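PDB 6RIW: ORF10 from Moritella marina, which forms the ketosynthase–chain length factor didomain of a polyunsaturated fatty acid synthase and probably carries out condensation steps in building the acyl chain. Local coordinates for residues N130-P135 with K162-D167; N168-G173 with T703-Y708; G85-N90 with T126-Q131. One frame throughout, in Å; residues are numbered along the deposited sequence.

Interaction 1 of 3, residues N130-P135 with K162-D167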
loop_
_atom_site.group_PDB
_atom_site.type_symbol
_atom_site.label_atom_id
_atom_site.label_comp_id
_atom_site.label_asym_id
_atom_site.label_seq_id
_atom_site.Cartn_x
_atom_site.Cartn_y
_atom_site.Cartn_z
ATOM N N ASN A 130 -0.025 13.818 -7.750
ATOM C CA ASN A 130 -0.519 15.161 -7.446
ATOM C C ASN A 130 -0.996 15.880 -8.698
ATOM O O ASN A 130 -2.015 16.581 -8.672
ATOM C CB ASN A 130 0.580 16.016 -6.793
ATOM C CG ASN A 130 0.907 15.624 -5.373
ATOM O OD1 ASN A 130 0.132 14.960 -4.684
ATOM N ND2 ASN A 130 2.083 16.053 -4.916
ATOM N N GLN A 131 -0.267 15.723 -9.810
ATOM C CA GLN A 131 -0.589 16.482 -11.015
ATOM C C GLN A 131 -1.965 16.127 -11.557
ATOM O O GLN A 131 -2.593 16.949 -12.240
ATOM C CB GLN A 131 0.462 16.236 -12.110
ATOM C CG GLN A 131 1.869 16.718 -11.793
ATOM C CD GLN A 131 2.093 18.169 -12.212
ATOM O OE1 GLN A 131 1.184 18.828 -12.721
ATOM N NE2 GLN A 131 3.312 18.673 -11.987
ATOM N N LEU A 132 -2.454 14.929 -11.261
ATOM C CA LEU A 132 -3.732 14.470 -11.792
ATOM C C LEU A 132 -4.933 14.958 -10.994
ATOM O O LEU A 132 -6.048 14.878 -11.508
ATOM C CB LEU A 132 -3.757 12.932 -11.850
ATOM C CG LEU A 132 -2.732 12.297 -12.805
ATOM C CD1 LEU A 132 -2.547 10.805 -12.516
ATOM C CD2 LEU A 132 -3.149 12.484 -14.237
ATOM N N PHE A 133 -4.747 15.465 -9.771
ATOM C CA PHE A 133 -5.895 15.768 -8.918
ATOM C C PHE A 133 -5.922 17.202 -8.406
ATOM O O PHE A 133 -7.004 17.748 -8.193
ATOM C CB PHE A 133 -5.938 14.786 -7.747
ATOM C CG PHE A 133 -6.012 13.364 -8.207
ATOM C CD1 PHE A 133 -7.143 12.923 -8.904
ATOM C CD2 PHE A 133 -4.942 12.493 -8.022
ATOM C CE1 PHE A 133 -7.201 11.612 -9.382
ATOM C CE2 PHE A 133 -4.992 11.186 -8.471
ATOM C CZ PHE A 133 -6.110 10.733 -9.162
ATOM N N MET A 134 -4.763 17.819 -8.196
ATOM C CA MET A 134 -4.752 19.193 -7.688
ATOM C C MET A 134 -5.648 20.148 -8.475
ATOM O O MET A 134 -6.282 21.014 -7.844
ATOM C CB MET A 134 -3.315 19.745 -7.680
ATOM C CG MET A 134 -2.380 19.189 -6.642
ATOM S SD MET A 134 -3.066 18.956 -4.978
ATOM C CE MET A 134 -1.993 17.636 -4.399
ATOM N N PRO A 135 -5.726 20.091 -9.806
ATOM C CA PRO A 135 -6.558 21.076 -10.511
ATOM C C PRO A 135 -8.032 20.988 -10.155
ATOM O O PRO A 135 -8.731 21.989 -10.298
ATOM C CB PRO A 135 -6.322 20.749 -11.991
ATOM C CG PRO A 135 -5.007 20.086 -12.029
ATOM C CD PRO A 135 -4.977 19.247 -10.763
ATOM N N LYS A 162 2.813 19.603 -15.409
ATOM C CA LYS A 162 3.380 18.620 -16.331
ATOM C C LYS A 162 2.273 17.706 -16.828
ATOM O O LYS A 162 1.426 17.258 -16.043
ATOM C CB LYS A 162 4.486 17.763 -15.673
ATOM C CG LYS A 162 5.562 18.532 -14.944
ATOM C CD LYS A 162 6.531 19.229 -15.916
ATOM C CE LYS A 162 7.576 20.098 -15.171
ATOM N NZ LYS A 162 8.449 19.316 -14.225
ATOM N N LYS A 163 2.274 17.438 -18.135
ATOM C CA LYS A 163 1.390 16.416 -18.668
ATOM C C LYS A 163 1.728 15.085 -18.016
ATOM O O LYS A 163 2.893 14.677 -17.979
ATOM C CB LYS A 163 1.523 16.326 -20.191
ATOM C CG LYS A 163 0.901 17.511 -20.902
ATOM C CD LYS A 163 1.307 17.580 -22.369
ATOM C CE LYS A 163 0.189 18.200 -23.210
ATOM N NZ LYS A 163 0.635 18.439 -24.612
ATOM N N THR A 164 0.711 14.423 -17.468
ATOM C CA THR A 164 0.939 13.271 -16.605
ATOM C C THR A 164 0.015 12.131 -17.002
ATOM O O THR A 164 -1.207 12.314 -17.075
ATOM C CB THR A 164 0.732 13.669 -15.134
ATOM O OG1 THR A 164 1.640 14.731 -14.817
ATOM C CG2 THR A 164 0.994 12.492 -14.213
ATOM N N HIS A 165 0.609 10.966 -17.288
ATOM C CA HIS A 165 -0.153 9.771 -17.649
ATOM C C HIS A 165 -0.969 9.282 -16.458
ATOM O O HIS A 165 -0.456 9.172 -15.335
ATOM C CB HIS A 165 0.803 8.663 -18.107
ATOM C CG HIS A 165 0.143 7.530 -18.847
ATOM N ND1 HIS A 165 -0.604 6.558 -18.211
ATOM C CD2 HIS A 165 0.172 7.184 -20.161
ATOM C CE1 HIS A 165 -1.035 5.680 -19.103
ATOM N NE2 HIS A 165 -0.572 6.030 -20.294
ATOM N N ALA A 166 -2.233 8.947 -16.726
ATOM C CA ALA A 166 -3.160 8.488 -15.686
ATOM C C ALA A 166 -2.624 7.325 -14.856
ATOM O O ALA A 166 -2.990 7.188 -13.678
ATOM C CB ALA A 166 -4.485 8.072 -16.334
ATOM N N ASP A 167 -1.789 6.460 -15.436
ATOM C CA ASP A 167 -1.275 5.322 -14.663
ATOM C C ASP A 167 -0.468 5.777 -13.444
ATOM O O ASP A 167 -0.251 4.989 -12.521
ATOM C CB ASP A 167 -0.400 4.412 -15.550
ATOM C CG ASP A 167 -1.212 3.490 -16.485
ATOM O OD1 ASP A 167 -2.459 3.394 -16.361
ATOM O OD2 ASP A 167 -0.583 2.847 -17.366
#
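Gln-131 and Leu-132, in the first turns of helix 129-148, lean on the loop 162-167, extended as far as His-165, with Thr-164 between them. The Gln-131 chain crosses Thr-164 at about a right angle, its CB 3.3 Å from Thr-164 OG1. A bend at chi2 (-89°) sets CD beside the Lys-162 backbone, and Lys-162 N donates to Gln-131 OE1 at 3.2 Å. The N-H points almost straight at the oxygen (163°), yet it arrives from above the amide plane, 56° out of it. Leu-132 takes the other flank: its CD2 touches Thr-164 O at 3.4 Å, its CG lies 4.0 Å from Thr-164 CG2, and its CD1 approaches Ala-166 O at 3.8 Å. All this lies in the first ketosynthase-type, thiolase-like half of the chain, where the loop between helices 129-148 and 174-183 folds back over the start of the former. The second amide end of Gln-131 is also engaged, NE2 donating to Ala-160 O, so both ends of the group hold the same loop. Thr-164 is steadied by its own hydroxyl, which donates from OG1 to Lys-162 O at 2.8 Å. Farther out, Asn-952 and Gln-956 bond to the loop backbone at Lys-162, Thr-164 and Ala-166. The turn beyond is held by Asp-167 N, which donates to His-165 ND1 at 3.0 Å in the imidazole plane.

Interaction 2 of 3, residues N168-G173 with T703-Y708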
loop_
_atom_site.group_PDB
_atom_site.type_symbol
_atom_site.label_atom_id
_atom_site.label_comp_id
_atom_site.label_asym_id
_atom_site.label_seq_id
_atom_site.Cartn_x
_atom_site.Cartn_y
_atom_site.Cartn_z
ATOM N N ASN A 168 0.010 7.026 -13.425
ATOM C CA ASN A 168 0.677 7.563 -12.252
ATOM C C ASN A 168 -0.246 7.702 -11.036
ATOM O O ASN A 168 0.248 7.906 -9.925
ATOM C CB ASN A 168 1.298 8.912 -12.607
ATOM C CG ASN A 168 2.547 8.749 -13.463
ATOM O OD1 ASN A 168 3.520 8.137 -13.024
ATOM N ND2 ASN A 168 2.508 9.253 -14.698
ATOM N N ALA A 169 -1.550 7.562 -11.194
ATOM C CA ALA A 169 -2.405 7.570 -10.009
ATOM C C ALA A 169 -2.594 6.180 -9.398
ATOM O O ALA A 169 -3.201 6.064 -8.318
ATOM C CB ALA A 169 -3.776 8.158 -10.361
ATOM N N LEU A 170 -2.109 5.130 -10.063
ATOM C CA LEU A 170 -2.230 3.759 -9.564
ATOM C C LEU A 170 -1.017 3.480 -8.680
ATOM O O LEU A 170 -0.069 2.774 -9.043
ATOM C CB LEU A 170 -2.343 2.762 -10.718
ATOM C CG LEU A 170 -3.449 3.050 -11.766
ATOM C CD1 LEU A 170 -3.381 2.056 -12.900
ATOM C CD2 LEU A 170 -4.827 3.002 -11.107
ATOM N N VAL A 171 -1.044 4.094 -7.502
ATOM C CA VAL A 171 0.189 4.227 -6.732
ATOM C C VAL A 171 0.527 2.935 -5.987
ATOM O O VAL A 171 1.681 2.489 -5.983
ATOM C CB VAL A 171 0.066 5.433 -5.780
ATOM C CG1 VAL A 171 1.128 5.364 -4.696
ATOM C CG2 VAL A 171 0.196 6.756 -6.576
ATOM N N ALA A 172 -0.460 2.307 -5.347
ATOM C CA ALA A 172 -0.145 1.231 -4.402
ATOM C C ALA A 172 0.246 -0.080 -5.103
ATOM O O ALA A 172 1.330 -0.629 -4.854
ATOM C CB ALA A 172 -1.325 1.012 -3.444
ATOM N N GLY A 173 -0.611 -0.595 -5.984
ATOM C CA GLY A 173 -0.409 -1.941 -6.493
ATOM C C GLY A 173 0.209 -2.031 -7.879
ATOM O O GLY A 173 1.040 -2.905 -8.141
ATOM N N THR A 703 -12.667 10.863 -11.845
ATOM C CA THR A 703 -11.668 11.476 -12.725
ATOM C C THR A 703 -10.664 10.454 -13.253
ATOM O O THR A 703 -10.394 10.388 -14.460
ATOM C CB THR A 703 -10.919 12.568 -11.949
ATOM O OG1 THR A 703 -11.838 13.580 -11.544
ATOM C CG2 THR A 703 -9.826 13.204 -12.812
ATOM N N LEU A 704 -10.096 9.652 -12.356
ATOM C CA LEU A 704 -9.106 8.658 -12.758
ATOM C C LEU A 704 -9.694 7.628 -13.720
ATOM O O LEU A 704 -9.102 7.327 -14.767
ATOM C CB LEU A 704 -8.543 7.963 -11.507
ATOM C CG LEU A 704 -7.630 6.762 -11.786
ATOM C CD1 LEU A 704 -6.433 7.200 -12.657
ATOM C CD2 LEU A 704 -7.153 6.118 -10.487
ATOM N N ARG A 705 -10.833 7.024 -13.356
ATOM C CA ARG A 705 -11.306 5.897 -14.145
ATOM C C ARG A 705 -11.871 6.336 -15.475
ATOM O O ARG A 705 -11.832 5.551 -16.427
ATOM C CB ARG A 705 -12.349 5.089 -13.357
ATOM C CG ARG A 705 -11.820 4.644 -11.965
ATOM C CD ARG A 705 -10.589 3.741 -12.071
ATOM N NE ARG A 705 -10.058 3.417 -10.738
ATOM C CZ ARG A 705 -9.074 2.550 -10.501
ATOM N NH1 ARG A 705 -8.494 1.876 -11.501
ATOM N NH2 ARG A 705 -8.669 2.355 -9.245
ATOM N N GLN A 706 -12.323 7.588 -15.584
ATOM C CA GLN A 706 -12.706 8.110 -16.898
ATOM C C GLN A 706 -11.566 8.045 -17.906
ATOM O O GLN A 706 -11.823 8.019 -19.115
ATOM C CB GLN A 706 -13.177 9.565 -16.783
ATOM C CG GLN A 706 -14.642 9.706 -16.416
ATOM C CD GLN A 706 -15.192 11.027 -16.902
ATOM O OE1 GLN A 706 -16.216 11.057 -17.571
ATOM N NE2 GLN A 706 -14.478 12.137 -16.606
ATOM N N HIS A 707 -10.308 8.077 -17.445
ATOM C CA HIS A 707 -9.174 7.948 -18.360
ATOM C C HIS A 707 -9.101 6.579 -19.022
ATOM O O HIS A 707 -8.454 6.459 -20.062
ATOM C CB HIS A 707 -7.831 8.215 -17.651
ATOM C CG HIS A 707 -7.707 9.591 -17.079
ATOM N ND1 HIS A 707 -7.953 10.724 -17.820
ATOM C CD2 HIS A 707 -7.378 10.019 -15.832
ATOM C CE1 HIS A 707 -7.776 11.793 -17.061
ATOM N NE2 HIS A 707 -7.439 11.396 -15.846
ATOM N N TYR A 708 -9.794 5.564 -18.482
ATOM C CA TYR A 708 -9.753 4.207 -19.023
ATOM C C TYR A 708 -11.000 3.812 -19.794
ATOM O O TYR A 708 -10.941 2.868 -20.595
ATOM C CB TYR A 708 -9.507 3.200 -17.886
ATOM C CG TYR A 708 -8.200 3.514 -17.193
ATOM C CD1 TYR A 708 -6.979 3.190 -17.784
ATOM C CD2 TYR A 708 -8.188 4.176 -15.971
ATOM C CE1 TYR A 708 -5.749 3.509 -17.146
ATOM C CE2 TYR A 708 -6.984 4.488 -15.329
ATOM C CZ TYR A 708 -5.774 4.160 -15.923
ATOM O OH TYR A 708 -4.610 4.480 -15.249
#
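Ala-169 and Leu-170 of the ketosynthase half meet Leu-704, Arg-705 and Tyr-708 of the chain length factor half, a contact between the two thiolase-like domains that pair within this one chain like the subunits of a ketosynthase dimer. The fully apolar part is at Ala-169, whose CB sits against both Leu-704 methyls, 3.6 Å from CD1 and 3.9 Å from CD2. Leu-704 presents this branched end from helix 699-706 with CG anti to its backbone N (chi1 172°). Its CD2 also meets Leu-170 CD2 at 3.9 Å, the two leucines crossing at a slant. Leu-170 is the centre of an inverse gamma turn, closed by a weak bond from Val-171 N to Ala-169 O, and its two methyls part to different neighbours. Toward the partly exposed Tyr-708 the apolar surface gives way to polar tips. Leu-170 CD2 lies 3.9 Å from Arg-705 NH1, while Leu-704 CD2 rests 3.9 Å above one face of that guanidinium, toward its rim. Asn-701 OD1 accepts from Arg-705 NE, which holds the group by a bond apart from these methyl contacts. Tyr-708 bonds through its hydroxyl to Asp-167 OD1, just ahead of the loop segment. Leu-170 reaches it tip to tip, and the nearest pair there is Leu-170 CD1 and Tyr-708 OH, at 3.6 Å.

Interaction 3 of 3, residues G85-N90 with T126-Q131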
loop_
_atom_site.group_PDB
_atom_site.type_symbol
_atom_site.label_atom_id
_atom_site.label_comp_id
_atom_site.label_asym_id
_atom_site.label_seq_id
_atom_site.Cartn_x
_atom_site.Cartn_y
_atom_site.Cartn_z
ATOM N N GLY A 85 7.570 8.324 -18.952
ATOM C CA GLY A 85 6.557 9.210 -18.424
ATOM C C GLY A 85 5.992 8.797 -17.081
ATOM O O GLY A 85 4.977 9.354 -16.656
ATOM N N LEU A 86 6.621 7.855 -16.391
ATOM C CA LEU A 86 6.137 7.409 -15.093
ATOM C C LEU A 86 6.977 8.015 -13.970
ATOM O O LEU A 86 8.123 8.434 -14.172
ATOM C CB LEU A 86 6.137 5.876 -15.019
ATOM C CG LEU A 86 5.232 5.141 -16.020
ATOM C CD1 LEU A 86 5.391 3.640 -15.870
ATOM C CD2 LEU A 86 3.782 5.522 -15.787
ATOM N N ASP A 87 6.381 8.050 -12.780
ATOM C CA ASP A 87 6.977 8.632 -11.581
ATOM C C ASP A 87 8.258 7.902 -11.165
ATOM O O ASP A 87 8.501 6.741 -11.524
ATOM C CB ASP A 87 5.965 8.562 -10.416
ATOM C CG ASP A 87 6.355 9.408 -9.211
ATOM O OD1 ASP A 87 6.099 10.646 -9.233
ATOM O OD2 ASP A 87 6.871 8.838 -8.204
ATOM N N ASP A 88 9.055 8.598 -10.342
ATOM C CA ASP A 88 10.190 7.974 -9.647
ATOM C C ASP A 88 9.798 6.645 -9.016
ATOM O O ASP A 88 10.586 5.686 -9.004
ATOM C CB ASP A 88 10.699 8.901 -8.543
ATOM C CG ASP A 88 11.528 10.063 -9.066
ATOM O OD1 ASP A 88 12.052 9.965 -10.196
ATOM O OD2 ASP A 88 11.635 11.079 -8.331
ATOM N N LEU A 89 8.608 6.586 -8.415
ATOM C CA LEU A 89 8.169 5.332 -7.800
ATOM C C LEU A 89 8.342 4.167 -8.763
ATOM O O LEU A 89 8.938 3.137 -8.423
ATOM C CB LEU A 89 6.714 5.439 -7.368
ATOM C CG LEU A 89 6.295 4.442 -6.278
ATOM C CD1 LEU A 89 5.040 4.961 -5.579
ATOM C CD2 LEU A 89 6.054 3.096 -6.872
ATOM N N ASN A 90 7.799 4.308 -9.971
ATOM C CA ASN A 90 7.877 3.224 -10.942
ATOM C C ASN A 90 9.290 3.059 -11.467
ATOM O O ASN A 90 9.777 1.927 -11.623
ATOM C CB ASN A 90 6.923 3.496 -12.103
ATOM C CG ASN A 90 5.502 3.791 -11.638
ATOM O OD1 ASN A 90 4.653 2.914 -11.633
ATOM N ND2 ASN A 90 5.249 5.029 -11.245
ATOM N N THR A 126 2.222 10.641 -4.731
ATOM C CA THR A 126 3.563 10.796 -5.278
ATOM C C THR A 126 3.681 12.158 -5.942
ATOM O O THR A 126 2.701 12.898 -6.099
ATOM C CB THR A 126 3.902 9.702 -6.294
ATOM O OG1 THR A 126 3.091 9.869 -7.463
ATOM C CG2 THR A 126 3.711 8.284 -5.699
ATOM N N LYS A 127 4.905 12.493 -6.365
ATOM C CA LYS A 127 5.076 13.782 -7.021
ATOM C C LYS A 127 4.274 13.845 -8.317
ATOM O O LYS A 127 3.759 14.914 -8.671
ATOM C CB LYS A 127 6.567 14.051 -7.271
ATOM C CG LYS A 127 7.399 14.081 -5.983
ATOM C CD LYS A 127 8.852 14.537 -6.284
ATOM C CE LYS A 127 9.578 13.480 -7.137
ATOM N NZ LYS A 127 9.787 12.151 -6.429
ATOM N N SER A 128 4.073 12.697 -8.979
ATOM C CA SER A 128 3.306 12.667 -10.218
ATOM C C SER A 128 1.805 12.553 -9.979
ATOM O O SER A 128 1.021 13.162 -10.714
ATOM C CB SER A 128 3.768 11.505 -11.104
ATOM O OG SER A 128 5.145 11.653 -11.434
ATOM N N SER A 129 1.370 11.752 -9.005
ATOM C CA SER A 129 -0.083 11.602 -8.818
ATOM C C SER A 129 -0.746 12.938 -8.463
ATOM O O SER A 129 -1.887 13.193 -8.874
ATOM C CB SER A 129 -0.383 10.516 -7.772
ATOM O OG SER A 129 -0.069 10.919 -6.447
ATOM N N ASN A 130 -0.025 13.818 -7.750
ATOM C CA ASN A 130 -0.519 15.161 -7.446
ATOM C C ASN A 130 -0.996 15.880 -8.698
ATOM O O ASN A 130 -2.015 16.581 -8.672
ATOM C CB ASN A 130 0.580 16.016 -6.793
ATOM C CG ASN A 130 0.907 15.624 -5.373
ATOM O OD1 ASN A 130 0.132 14.960 -4.684
ATOM N ND2 ASN A 130 2.083 16.053 -4.916
ATOM N N GLN A 131 -0.267 15.723 -9.810
ATOM C CA GLN A 131 -0.589 16.482 -11.015
ATOM C C GLN A 131 -1.965 16.127 -11.557
ATOM O O GLN A 131 -2.593 16.949 -12.240
ATOM C CB GLN A 131 0.462 16.236 -12.110
ATOM C CG GLN A 131 1.869 16.718 -11.793
ATOM C CD GLN A 131 2.093 18.169 -12.212
ATOM O OE1 GLN A 131 1.184 18.828 -12.721
ATOM N NE2 GLN A 131 3.312 18.673 -11.987
HETATM O O HOH W 1 5.710 11.763 -14.325
HETATM O O HOH W 2 7.269 10.666 -6.176
#
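Asp-87 and Ser-128 bring their CA atoms to 5.6 Å where the starts of helices 88-104 and 129-148 come together. Asp-87 reaches across with CG anti to its backbone N (chi1 -167°), and its carboxylate serves both sides. OD1 is gripped twice by Ser-128: the hydroxyl OG donates at 2.6 Å to the lone pair directed away from OD2, and the backbone N of Ser-128 donates to OD1 at 2.9 Å, a bent bond (132°) from outside the carboxylate plane. OD2 turns back to its own helix and accepts from Leu-89 N at 2.9 Å in a nearly straight bond. Asp-87 is thus the N-cap of helix 88-104, while Thr-126 and Ser-129 form a capping box at the entry to helix 129-148: Thr-126 N donates to Ser-129 OG, and Ser-129 N to Thr-126 OG1 at 3.0 Å. With backbone N-H groups of both entries pointing at it, the Asp-87 carboxylate is probably favoured in its charged form. Toward the partly exposed side, Lys-127 bends at chi3 and chi4 and brings NZ to Asp-88 OD2, a salt bridge of 2.9 Å. A water ties this edge together, donating to Asp-87 OD2 and accepting from Lys-127 N and NZ. A second water donates to Ser-128 OG and, weakly, to Gly-85 O. The buried flank is apolar, with Leu-89 CD1 lying 3.6 Å from Thr-126 CG2 as the two side chains cross at about a right angle.

Overall arrangement
Interactions 1 and 3 both use the start of helix 129-148 and share Asn-130 and Gln-131; their centres lie about 8 Å apart. Interaction 3, partly exposed, relies on charge, capping and water, whereas interaction 1 is mostly buried and combines one hydrogen bond to a side-chain amide with methyl packing. Interaction 2, also buried, has no hydrogen bond between its segments, and it alone joins the ketosynthase half to the chain length factor half. The loop 162-173 connects the three: interaction 2 takes it up where interaction 1 ends, Ala-166 of interaction 1 packs on His-707 and Leu-704 of interaction 2, and Asn-168 bonds through its side-chain amide to Gly-85 O and Asp-87 N of interaction 3.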